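Local coordinates for arfgap-like finger domain containing protein (Cryptosporidium parvum Iowa II, PDB 2OWA), which probably stimulates GTP hydrolysis by ADP-ribosylation factors through its zinc-binding ArfGAP domain, the part present in this chain, at residues W49-L52 / S53-V56; C59-C62 / S63-R67. All blocks are in the same frame, centred on the assembly; numbering follows the deposited sequence.

Contact 1: W49-L52 / S53-V56; sequences WLSL and SFAV
The F54 ring receives the hydroxyl of S51 obliquely, with S51 OG 3.5 Å from F54 CD2, while CB of the adjacent S53 lies over the centre of one ring face. Beyond the turn the ring meets Y119 edge-to-face. The other aromatic, W49, sends its indole away from the returning chain to a cation-pi contact with R67.

S51 OG stands anti to its own N (chi1 172°), a rotation that carries it beside the aromatic ring; its hydrogen-bond partner is S74. On the same face of the sheet, S51 CB packs against V56 CG2 at 4.0 Å. The backbone makes a hydrogen-bonded antiparallel pair of S51 and V56: S51 N donates to V56 O (2.9 Å) and V56 N to S51 O (3.2 Å). Where the chain rejoins the sheet, A55 and V56 sit together across from S51 as a G1 beta bulge. A55 has positive phi and psi, and its N donates a hydrogen bond to L52 O (3.0 Å) from well above the carbonyl plane, closing the type I turn 52-55 that links strands 49-51 and 56-58.

The turn is buried, and several of its polar atoms are satisfied from the surrounding fold: R91 donates to the carbonyls of L52 and S53, and S53 OG is hydrogen-bonded to F75 N, so the apex is tied by neutral and charged donors into the surrounding core.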
loop_
_atom_site.group_PDB
_atom_site.type_symbol
_atom_site.label_atom_id
_atom_site.label_comp_id
_atom_site.label_asym_id
_atom_site.label_seq_id
_atom_site.Cartn_x
_atom_site.Cartn_y
_atom_site.Cartn_z
ATOM N N TRP A 49 0.382 -7.192 -4.904
ATOM C CA TRP A 49 1.534 -6.385 -4.538
ATOM C C TRP A 49 1.054 -5.172 -3.747
ATOM O O TRP A 49 -0.152 -4.951 -3.614
ATOM C CB TRP A 49 2.356 -5.973 -5.777
ATOM C CG TRP A 49 3.078 -7.113 -6.335
ATOM C CD1 TRP A 49 2.533 -8.153 -7.055
ATOM C CD2 TRP A 49 4.478 -7.421 -6.186
ATOM N NE1 TRP A 49 3.503 -9.074 -7.353
ATOM C CE2 TRP A 49 4.706 -8.647 -6.863
ATOM C CE3 TRP A 49 5.557 -6.786 -5.551
ATOM C CZ2 TRP A 49 5.978 -9.248 -6.938
ATOM C CZ3 TRP A 49 6.846 -7.387 -5.627
ATOM C CH2 TRP A 49 7.028 -8.617 -6.316
ATOM N N LEU A 50 1.994 -4.414 -3.189
ATOM C CA LEU A 50 1.629 -3.269 -2.373
ATOM C C LEU A 50 2.719 -2.163 -2.346
ATOM O O LEU A 50 3.896 -2.426 -2.585
ATOM C CB LEU A 50 1.168 -3.733 -0.957
ATOM C CG LEU A 50 2.150 -4.466 -0.039
ATOM C CD1 LEU A 50 3.027 -3.421 0.677
ATOM C CD2 LEU A 50 1.386 -5.288 0.985
ATOM N N SER A 51 2.311 -0.915 -2.116
ATOM C CA SER A 51 3.283 0.131 -1.727
ATOM C C SER A 51 3.019 0.384 -0.240
ATOM O O SER A 51 1.899 0.827 0.128
ATOM C CB SER A 51 3.081 1.421 -2.529
ATOM O OG SER A 51 3.899 2.454 -1.999
ATOM N N LEU A 52 3.994 0.064 0.619
ATOM C CA LEU A 52 3.799 0.310 2.035
ATOM C C LEU A 52 3.589 1.789 2.308
ATOM O O LEU A 52 2.779 2.127 3.140
ATOM C CB LEU A 52 4.958 -0.202 2.890
ATOM C CG LEU A 52 4.766 -1.662 3.316
ATOM C CD1 LEU A 52 6.108 -2.242 3.767
ATOM C CD2 LEU A 52 3.632 -1.832 4.398
ATOM N N SER A 53 4.280 2.651 1.555
ATOM C CA SER A 53 4.252 4.128 1.733
ATOM C C SER A 53 2.845 4.702 1.822
ATOM O O SER A 53 2.535 5.482 2.711
ATOM C CB SER A 53 4.992 4.819 0.561
ATOM O OG SER A 53 6.232 4.161 0.283
ATOM N N PHE A 54 1.999 4.306 0.876
ATOM C CA PHE A 54 0.617 4.789 0.804
ATOM C C PHE A 54 -0.373 3.753 1.310
ATOM O O PHE A 54 -1.571 3.973 1.284
ATOM C CB PHE A 54 0.333 5.212 -0.643
ATOM C CG PHE A 54 1.426 6.058 -1.207
ATOM C CD1 PHE A 54 1.630 7.367 -0.731
ATOM C CD2 PHE A 54 2.283 5.551 -2.181
ATOM C CE1 PHE A 54 2.671 8.158 -1.233
ATOM C CE2 PHE A 54 3.307 6.323 -2.682
ATOM C CZ PHE A 54 3.500 7.617 -2.225
ATOM N N ALA A 55 0.150 2.618 1.789
ATOM C CA ALA A 55 -0.679 1.459 2.131
ATOM C C ALA A 55 -1.714 1.173 1.046
ATOM O O ALA A 55 -2.899 1.045 1.323
ATOM C CB ALA A 55 -1.357 1.656 3.499
ATOM N N VAL A 56 -1.272 1.082 -0.207
ATOM C CA VAL A 56 -2.171 0.704 -1.288
ATOM C C VAL A 56 -1.757 -0.666 -1.860
ATOM O O VAL A 56 -0.582 -1.016 -1.847
ATOM C CB VAL A 56 -2.250 1.767 -2.403
ATOM C CG1 VAL A 56 -2.929 3.096 -1.855
ATOM C CG2 VAL A 56 -0.863 2.052 -2.953
#

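Contact 2: C59-C62 / S63-R67; sequences CLNC and SSDHR. With ZN (zinc ion), chain C.
Helix 60-67 starts at once after C59, with S63 N donating to C59 O at 2.8 Å and H66 N to C62 O at 3.0 Å, the latter nearly straight (171°), whereas the link from S64 N to N61 O is weak. C59 occupies the N-cap position. Its sulfur serves two roles: SG accepts a long hydrogen bond of 3.5 Å from C62 N and also binds the zinc ion. The chi1 of 65° sets this SG between the backbone N and the carbonyl carbon, turned back over the first helical turn. C62 adds the second sulfur of this segment, its SG 2.2 Å from the zinc.

C39 and C42 complete the four-cysteine site, so the helix start supplies the second CxxC pair of the zinc finger characteristic of ArfGAP domains. The N-H donated to C59 SG would probably offset some of the negative charge on the metal-bound sulfur.

On another side of the helix, S63 OG folds back one turn to give a short hydrogen bond to L60 O, 2.5 Å away, approaching from above the carbonyl plane. H66 directs a ring edge at the preceding turn: its CD2 lies 3.1 Å from C62 O, near the ring plane. Both ring nitrogens are engaged, ND1 with S74 OG and NE2 with D41 OD2, which fixes the rotation of the imidazole. R67 bends at chi3 (-63°) and lays one guanidinium face over the backbone of S63 and S64, S63 C sitting 3.6 Å above its plane.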
loop_
_atom_site.group_PDB
_atom_site.type_symbol
_atom_site.label_atom_id
_atom_site.label_comp_id
_atom_site.label_asym_id
_atom_site.label_seq_id
_atom_site.Cartn_x
_atom_site.Cartn_y
_atom_site.Cartn_z
ATOM N N CYS A 59 -1.078 -4.131 -8.787
ATOM C CA CYS A 59 -0.861 -5.373 -9.495
ATOM C C CYS A 59 0.622 -5.589 -9.810
ATOM O O CYS A 59 1.458 -4.698 -9.622
ATOM C CB CYS A 59 -1.710 -5.435 -10.790
ATOM S SG CYS A 59 -1.289 -4.187 -12.078
ATOM N N LEU A 60 0.925 -6.777 -10.321
ATOM C CA LEU A 60 2.279 -7.173 -10.676
ATOM C C LEU A 60 2.886 -6.239 -11.725
ATOM O O LEU A 60 4.093 -5.979 -11.703
ATOM C CB LEU A 60 2.311 -8.667 -11.092
ATOM C CG LEU A 60 1.395 -9.242 -12.193
ATOM C CD1 LEU A 60 1.834 -8.752 -13.558
ATOM C CD2 LEU A 60 1.351 -10.794 -12.200
ATOM N N ASN A 61 2.044 -5.715 -12.619
ATOM C CA ASN A 61 2.446 -4.744 -13.629
ATOM C C ASN A 61 2.816 -3.405 -12.962
ATOM O O ASN A 61 3.935 -2.922 -13.116
ATOM C CB ASN A 61 1.306 -4.551 -14.650
ATOM C CG ASN A 61 1.777 -3.932 -15.961
ATOM O OD1 ASN A 61 2.088 -2.724 -16.045
ATOM N ND2 ASN A 61 1.815 -4.768 -17.021
ATOM N N CYS A 62 1.909 -2.847 -12.174
ATOM C CA CYS A 62 2.165 -1.543 -11.543
ATOM C C CYS A 62 3.275 -1.625 -10.504
ATOM O O CYS A 62 3.997 -0.658 -10.332
ATOM C CB CYS A 62 0.878 -0.930 -10.956
ATOM S SG CYS A 62 -0.295 -0.622 -12.286
ATOM N N SER A 63 3.427 -2.787 -9.858
ATOM C CA SER A 63 4.526 -3.026 -8.917
ATOM C C SER A 63 5.919 -2.829 -9.530
ATOM O O SER A 63 6.782 -2.258 -8.881
ATOM C CB SER A 63 4.425 -4.411 -8.282
ATOM O OG SER A 63 4.558 -5.428 -9.278
ATOM N N SER A 64 6.115 -3.272 -10.778
ATOM C CA SER A 64 7.374 -3.040 -11.498
ATOM C C SER A 64 7.657 -1.586 -11.665
ATOM O O SER A 64 8.755 -1.159 -11.353
ATOM C CB SER A 64 7.423 -3.731 -12.876
ATOM O OG SER A 64 7.398 -5.134 -12.720
ATOM N N ASP A 65 6.692 -0.827 -12.183
ATOM C CA ASP A 65 6.839 0.640 -12.274
ATOM C C ASP A 65 7.225 1.287 -10.960
ATOM O O ASP A 65 8.142 2.111 -10.922
ATOM C CB ASP A 65 5.586 1.313 -12.842
ATOM C CG ASP A 65 5.216 0.793 -14.248
ATOM O OD1 ASP A 65 6.109 0.351 -15.013
ATOM O OD2 ASP A 65 4.009 0.779 -14.559
ATOM N N HIS A 66 6.513 0.942 -9.887
ATOM C CA HIS A 66 6.845 1.441 -8.549
ATOM C C HIS A 66 8.257 1.063 -8.100
ATOM O O HIS A 66 8.911 1.842 -7.440
ATOM C CB HIS A 66 5.857 0.925 -7.509
ATOM C CG HIS A 66 4.550 1.644 -7.518
ATOM N ND1 HIS A 66 4.123 2.418 -6.463
ATOM C CD2 HIS A 66 3.579 1.717 -8.459
ATOM C CE1 HIS A 66 2.937 2.927 -6.739
ATOM N NE2 HIS A 66 2.589 2.519 -7.951
ATOM N N ARG A 67 8.697 -0.141 -8.443
ATOM C CA ARG A 67 10.022 -0.628 -8.044
ATOM C C ARG A 67 11.170 0.174 -8.692
ATOM O O ARG A 67 12.281 0.217 -8.153
ATOM C CB ARG A 67 10.166 -2.147 -8.326
ATOM C CG ARG A 67 9.444 -3.062 -7.307
ATOM C CD ARG A 67 9.781 -4.571 -7.480
ATOM N NE ARG A 67 9.343 -5.120 -8.771
ATOM C CZ ARG A 67 8.171 -5.734 -9.013
ATOM N NH1 ARG A 67 7.260 -5.896 -8.064
ATOM N NH2 ARG A 67 7.890 -6.188 -10.229
HETATM ZN ZN ZN C . -2.026 -1.971 -11.880
#

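In the fold
The centre of contact 1 is about 2 Å from the centre of the chain, and the contact is almost wholly buried; contact 2 lies farther out, with L60, N61 and R67 exposed. Both are local: the first joins two strands of the three-stranded antiparallel sheet, the second winds the helix that follows strand 56-58. Their chemistry differs accordingly: contact 1 is held by backbone pairing and packing in the core, whereas contact 2 is a helix start anchored by metal-bound sulfurs. They touch directly: the W49 indole lies against L60 and S63, with W49 CG 3.6 Å from S63 CB. S74 provides a further bridge, being hydrogen-bonded to both S51 and H66.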